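Local coordinates for protein transcriptional regulator I2 (Pseudomonas fluorescens A506, PDB 4MO7) that acts as a superantigen and is probably a DNA-binding transcriptional regulator of the TetR family, at residues R147-L158 and V171-L182. Numbering follows the deposited sequence.
Sequences RDVYEQIWLQVL and VFITRRFLTGAL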
loop_
_atom_site.group_PDB
_atom_site.type_symbol
_atom_site.label_atom_id
_atom_site.label_comp_id
_atom_site.label_asym_id
_atom_site.label_seq_id
_atom_site.Cartn_x
_atom_site.Cartn_y
_atom_site.Cartn_z
ATOM N N ARG A 147 -10.289 -14.676 5.780
ATOM C CA ARG A 147 -9.133 -13.777 5.995
ATOM C C ARG A 147 -8.843 -13.691 7.501
ATOM O O ARG A 147 -7.692 -13.606 7.896
ATOM C CB ARG A 147 -9.452 -12.380 5.485
ATOM C CG ARG A 147 -8.464 -11.345 5.933
ATOM C CD ARG A 147 -7.173 -11.519 5.211
ATOM N NE ARG A 147 -6.501 -10.234 5.106
ATOM C CZ ARG A 147 -5.207 -10.100 4.875
ATOM N NH1 ARG A 147 -4.455 -11.183 4.730
ATOM N NH2 ARG A 147 -4.663 -8.889 4.786
ATOM N N ASP A 148 -9.886 -13.733 8.329
ATOM C CA ASP A 148 -9.692 -13.663 9.786
ATOM C C ASP A 148 -8.822 -14.811 10.245
ATOM O O ASP A 148 -7.893 -14.601 11.054
ATOM C CB ASP A 148 -11.047 -13.723 10.530
ATOM C CG ASP A 148 -10.916 -13.459 12.014
ATOM O OD1 ASP A 148 -10.034 -12.679 12.418
ATOM O OD2 ASP A 148 -11.733 -14.003 12.792
ATOM N N VAL A 149 -9.115 -16.015 9.758
ATOM C CA VAL A 149 -8.351 -17.232 10.148
ATOM C C VAL A 149 -6.897 -17.108 9.696
ATOM O O VAL A 149 -5.941 -17.471 10.441
ATOM C CB VAL A 149 -8.985 -18.475 9.553
ATOM C CG1 VAL A 149 -8.101 -19.657 9.748
ATOM C CG2 VAL A 149 -10.381 -18.692 10.219
ATOM N N TYR A 150 -6.719 -16.576 8.482
ATOM C CA TYR A 150 -5.370 -16.342 7.930
ATOM C C TYR A 150 -4.623 -15.417 8.844
ATOM O O TYR A 150 -3.473 -15.661 9.183
ATOM C CB TYR A 150 -5.536 -15.704 6.548
ATOM C CG TYR A 150 -4.249 -15.279 5.841
ATOM C CD1 TYR A 150 -3.691 -14.022 6.050
ATOM C CD2 TYR A 150 -3.682 -16.117 4.892
ATOM C CE1 TYR A 150 -2.520 -13.617 5.321
ATOM C CE2 TYR A 150 -2.552 -15.722 4.171
ATOM C CZ TYR A 150 -1.971 -14.508 4.426
ATOM O OH TYR A 150 -0.831 -14.201 3.715
ATOM N N GLU A 151 -5.286 -14.363 9.292
ATOM C CA GLU A 151 -4.600 -13.408 10.154
ATOM C C GLU A 151 -4.269 -13.997 11.493
ATOM O O GLU A 151 -3.284 -13.603 12.111
ATOM C CB GLU A 151 -5.347 -12.083 10.326
ATOM C CG GLU A 151 -5.460 -11.227 9.054
ATOM C CD GLU A 151 -4.095 -10.697 8.605
ATOM O OE1 GLU A 151 -3.286 -10.337 9.498
ATOM O OE2 GLU A 151 -3.869 -10.721 7.365
ATOM N N GLN A 152 -5.138 -14.879 12.010
ATOM C CA GLN A 152 -4.854 -15.489 13.293
ATOM C C GLN A 152 -3.597 -16.362 13.238
ATOM O O GLN A 152 -2.872 -16.447 14.206
ATOM C CB GLN A 152 -6.091 -16.302 13.795
ATOM C CG GLN A 152 -7.254 -15.337 14.060
ATOM C CD GLN A 152 -8.362 -15.993 14.864
ATOM O OE1 GLN A 152 -8.501 -17.217 14.802
ATOM N NE2 GLN A 152 -9.136 -15.195 15.643
ATOM N N ILE A 153 -3.295 -16.950 12.094
ATOM C CA ILE A 153 -2.024 -17.717 11.973
ATOM C C ILE A 153 -0.814 -16.764 12.119
ATOM O O ILE A 153 0.140 -17.040 12.886
ATOM C CB ILE A 153 -1.937 -18.414 10.613
ATOM C CG1 ILE A 153 -2.952 -19.566 10.509
ATOM C CG2 ILE A 153 -0.546 -19.019 10.422
ATOM C CD1 ILE A 153 -2.923 -20.083 9.070
ATOM N N TRP A 154 -0.885 -15.621 11.443
ATOM C CA TRP A 154 0.137 -14.578 11.618
ATOM C C TRP A 154 0.267 -14.126 13.052
ATOM O O TRP A 154 1.402 -14.018 13.614
ATOM C CB TRP A 154 -0.144 -13.353 10.788
ATOM C CG TRP A 154 0.282 -13.435 9.380
ATOM C CD1 TRP A 154 -0.444 -13.813 8.274
ATOM C CD2 TRP A 154 1.596 -13.127 8.921
ATOM N NE1 TRP A 154 0.342 -13.739 7.129
ATOM C CE2 TRP A 154 1.611 -13.314 7.509
ATOM C CE3 TRP A 154 2.770 -12.731 9.581
ATOM C CZ2 TRP A 154 2.762 -13.087 6.737
ATOM C CZ3 TRP A 154 3.900 -12.478 8.809
ATOM C CH2 TRP A 154 3.880 -12.674 7.399
ATOM N N LEU A 155 -0.875 -13.910 13.701
ATOM C CA LEU A 155 -0.802 -13.442 15.076
ATOM C C LEU A 155 -0.236 -14.531 15.996
ATOM O O LEU A 155 0.508 -14.241 16.904
ATOM C CB LEU A 155 -2.172 -12.963 15.605
ATOM C CG LEU A 155 -2.730 -11.800 14.784
ATOM C CD1 LEU A 155 -4.219 -11.474 15.176
ATOM C CD2 LEU A 155 -1.845 -10.536 14.925
ATOM N N GLN A 156 -0.590 -15.786 15.782
ATOM C CA GLN A 156 0.034 -16.886 16.566
ATOM C C GLN A 156 1.558 -16.893 16.455
ATOM O O GLN A 156 2.254 -16.879 17.468
ATOM C CB GLN A 156 -0.530 -18.231 16.104
ATOM C CG GLN A 156 0.148 -19.499 16.664
ATOM C CD GLN A 156 -0.077 -19.654 18.164
ATOM O OE1 GLN A 156 -1.107 -19.192 18.721
ATOM N NE2 GLN A 156 0.892 -20.293 18.844
ATOM N N VAL A 157 2.042 -16.878 15.227
ATOM C CA VAL A 157 3.477 -16.948 14.946
ATOM C C VAL A 157 4.219 -15.701 15.411
ATOM O O VAL A 157 5.302 -15.815 16.015
ATOM C CB VAL A 157 3.671 -17.191 13.470
ATOM C CG1 VAL A 157 5.177 -17.002 12.982
ATOM C CG2 VAL A 157 3.176 -18.591 13.132
ATOM N N LEU A 158 3.669 -14.510 15.161
ATOM C CA LEU A 158 4.312 -13.316 15.681
ATOM C C LEU A 158 4.229 -13.288 17.225
ATOM O O LEU A 158 5.168 -12.832 17.882
ATOM C CB LEU A 158 3.721 -12.047 15.089
ATOM C CG LEU A 158 3.856 -11.885 13.586
ATOM C CD1 LEU A 158 3.010 -10.694 13.069
ATOM C CD2 LEU A 158 5.342 -11.632 13.225
ATOM N N VAL A 171 2.460 -6.740 18.849
ATOM C CA VAL A 171 2.328 -7.795 17.853
ATOM C C VAL A 171 1.322 -7.407 16.774
ATOM O O VAL A 171 1.546 -7.684 15.588
ATOM C CB VAL A 171 1.885 -9.106 18.496
ATOM C CG1 VAL A 171 1.458 -10.083 17.412
ATOM C CG2 VAL A 171 3.040 -9.708 19.305
ATOM N N PHE A 172 0.190 -6.796 17.161
ATOM C CA PHE A 172 -0.822 -6.513 16.183
ATOM C C PHE A 172 -0.341 -5.419 15.265
ATOM O O PHE A 172 -0.623 -5.477 14.068
ATOM C CB PHE A 172 -2.077 -5.990 16.859
ATOM C CG PHE A 172 -2.632 -6.966 17.871
ATOM C CD1 PHE A 172 -3.424 -8.002 17.432
ATOM C CD2 PHE A 172 -2.302 -6.861 19.227
ATOM C CE1 PHE A 172 -3.939 -8.936 18.330
ATOM C CE2 PHE A 172 -2.815 -7.797 20.145
ATOM C CZ PHE A 172 -3.594 -8.841 19.687
ATOM N N ILE A 173 0.369 -4.444 15.824
ATOM C CA ILE A 173 0.817 -3.284 15.016
ATOM C C ILE A 173 1.970 -3.769 14.114
ATOM O O ILE A 173 2.055 -3.379 12.936
ATOM C CB ILE A 173 1.228 -2.063 15.877
ATOM C CG1 ILE A 173 -0.007 -1.511 16.657
ATOM C CG2 ILE A 173 1.870 -0.946 14.959
ATOM C CD1 ILE A 173 -1.328 -1.665 15.975
ATOM N N THR A 174 2.805 -4.657 14.641
ATOM C CA THR A 174 3.891 -5.238 13.829
ATOM C C THR A 174 3.252 -5.911 12.610
ATOM O O THR A 174 3.729 -5.772 11.459
ATOM C CB THR A 174 4.712 -6.250 14.612
ATOM O OG1 THR A 174 5.398 -5.559 15.654
ATOM C CG2 THR A 174 5.756 -6.909 13.711
ATOM N N ARG A 175 2.134 -6.621 12.824
ATOM C CA ARG A 175 1.511 -7.265 11.656
ATOM C C ARG A 175 0.939 -6.235 10.655
ATOM O O ARG A 175 1.118 -6.389 9.427
ATOM C CB ARG A 175 0.417 -8.246 12.118
ATOM C CG ARG A 175 -0.463 -8.823 10.979
ATOM C CD ARG A 175 0.418 -9.615 9.938
ATOM N NE ARG A 175 -0.502 -9.998 8.823
ATOM C CZ ARG A 175 -0.123 -10.255 7.570
ATOM N NH1 ARG A 175 1.171 -10.141 7.212
ATOM N NH2 ARG A 175 -1.051 -10.505 6.657
ATOM N N ARG A 176 0.305 -5.160 11.162
ATOM C CA ARG A 176 -0.215 -4.107 10.279
ATOM C C ARG A 176 0.933 -3.486 9.435
ATOM O O ARG A 176 0.743 -3.217 8.264
ATOM C CB ARG A 176 -0.812 -2.993 11.088
ATOM C CG ARG A 176 -1.947 -3.411 12.047
ATOM C CD ARG A 176 -3.163 -3.615 11.267
ATOM N NE ARG A 176 -4.334 -3.607 12.165
ATOM C CZ ARG A 176 -5.582 -3.600 11.709
ATOM N NH1 ARG A 176 -6.618 -3.596 12.542
ATOM N NH2 ARG A 176 -5.782 -3.599 10.405
ATOM N N PHE A 177 2.096 -3.261 10.035
ATOM C CA PHE A 177 3.217 -2.627 9.280
ATOM C C PHE A 177 3.724 -3.637 8.270
ATOM O O PHE A 177 4.022 -3.304 7.127
ATOM C CB PHE A 177 4.388 -2.319 10.250
ATOM C CG PHE A 177 4.207 -1.054 11.124
ATOM C CD1 PHE A 177 3.481 0.039 10.711
ATOM C CD2 PHE A 177 4.804 -1.012 12.381
ATOM C CE1 PHE A 177 3.336 1.215 11.558
ATOM C CE2 PHE A 177 4.709 0.108 13.218
ATOM C CZ PHE A 177 3.959 1.208 12.834
ATOM N N LEU A 178 3.876 -4.891 8.677
ATOM C CA LEU A 178 4.366 -5.921 7.751
ATOM C C LEU A 178 3.410 -6.174 6.582
ATOM O O LEU A 178 3.829 -6.350 5.407
ATOM C CB LEU A 178 4.665 -7.234 8.541
ATOM C CG LEU A 178 5.484 -8.322 7.873
ATOM C CD1 LEU A 178 6.885 -7.826 7.428
ATOM C CD2 LEU A 178 5.589 -9.518 8.841
ATOM N N THR A 179 2.108 -6.067 6.861
ATOM C CA THR A 179 1.095 -6.188 5.791
ATOM C C THR A 179 1.378 -5.138 4.717
ATOM O O THR A 179 1.413 -5.455 3.522
ATOM C CB THR A 179 -0.335 -6.034 6.333
ATOM O OG1 THR A 179 -0.577 -7.096 7.277
ATOM C CG2 THR A 179 -1.285 -6.257 5.205
ATOM N N GLY A 180 1.584 -3.897 5.148
ATOM C CA GLY A 180 1.823 -2.799 4.211
ATOM C C GLY A 180 3.168 -2.928 3.516
ATOM O O GLY A 180 3.310 -2.612 2.305
ATOM N N ALA A 181 4.180 -3.353 4.267
ATOM C CA ALA A 181 5.532 -3.449 3.673
ATOM C C ALA A 181 5.567 -4.509 2.607
ATOM O O ALA A 181 6.206 -4.323 1.572
ATOM C CB ALA A 181 6.586 -3.763 4.792
ATOM N N LEU A 182 4.913 -5.646 2.859
ATOM C CA LEU A 182 4.916 -6.746 1.857
ATOM C C LEU A 182 4.036 -6.417 0.658
ATOM O O LEU A 182 4.436 -6.673 -0.503
ATOM C CB LEU A 182 4.456 -8.094 2.501
ATOM C CG LEU A 182 5.387 -8.581 3.626
ATOM C CD1 LEU A 182 5.063 -10.016 4.104
ATOM C CD2 LEU A 182 6.889 -8.631 3.180
#
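R175 reaches from helix 171-183 to helix 137-163 and lays its guanidinium flat on the indole of W154. The two planes differ by 10°. CZ of R175 stands 3.4 Å from the centroid of the W154 five-membered ring, almost on the ring normal, a cation-pi stack. E151 meets the same guanidinium at its edge, nearly coplanar with it. R175 NE donates to the syn lone pair of E151 OE1 at 2.9 Å, with an N-H...O angle of 175°. T179 OG1 lies over the other guanidinium face and donates to R175 O. CG of R175 is anti to the backbone N (chi1 171°), and the chain bends at chi2, which turns NE to E151. Beside the stack, L178 CD2 touches W154 CZ3 at 3.4 Å. L158 CD1 packs on R175 CB at 3.7 Å, and L158 CB meets V171 CG1 at 3.8 Å.

The outer side is looser. There L155 CD2 lies 3.9 Å from CD1 of the exposed F172.

Within this TetR-like C-terminal domain, E113 forms a second salt bridge to R175 NH2 and accepts from Y150 OH. Two carboxylates and an aromatic face thus probably stabilise the buried R175 as a cation and fix its rotation.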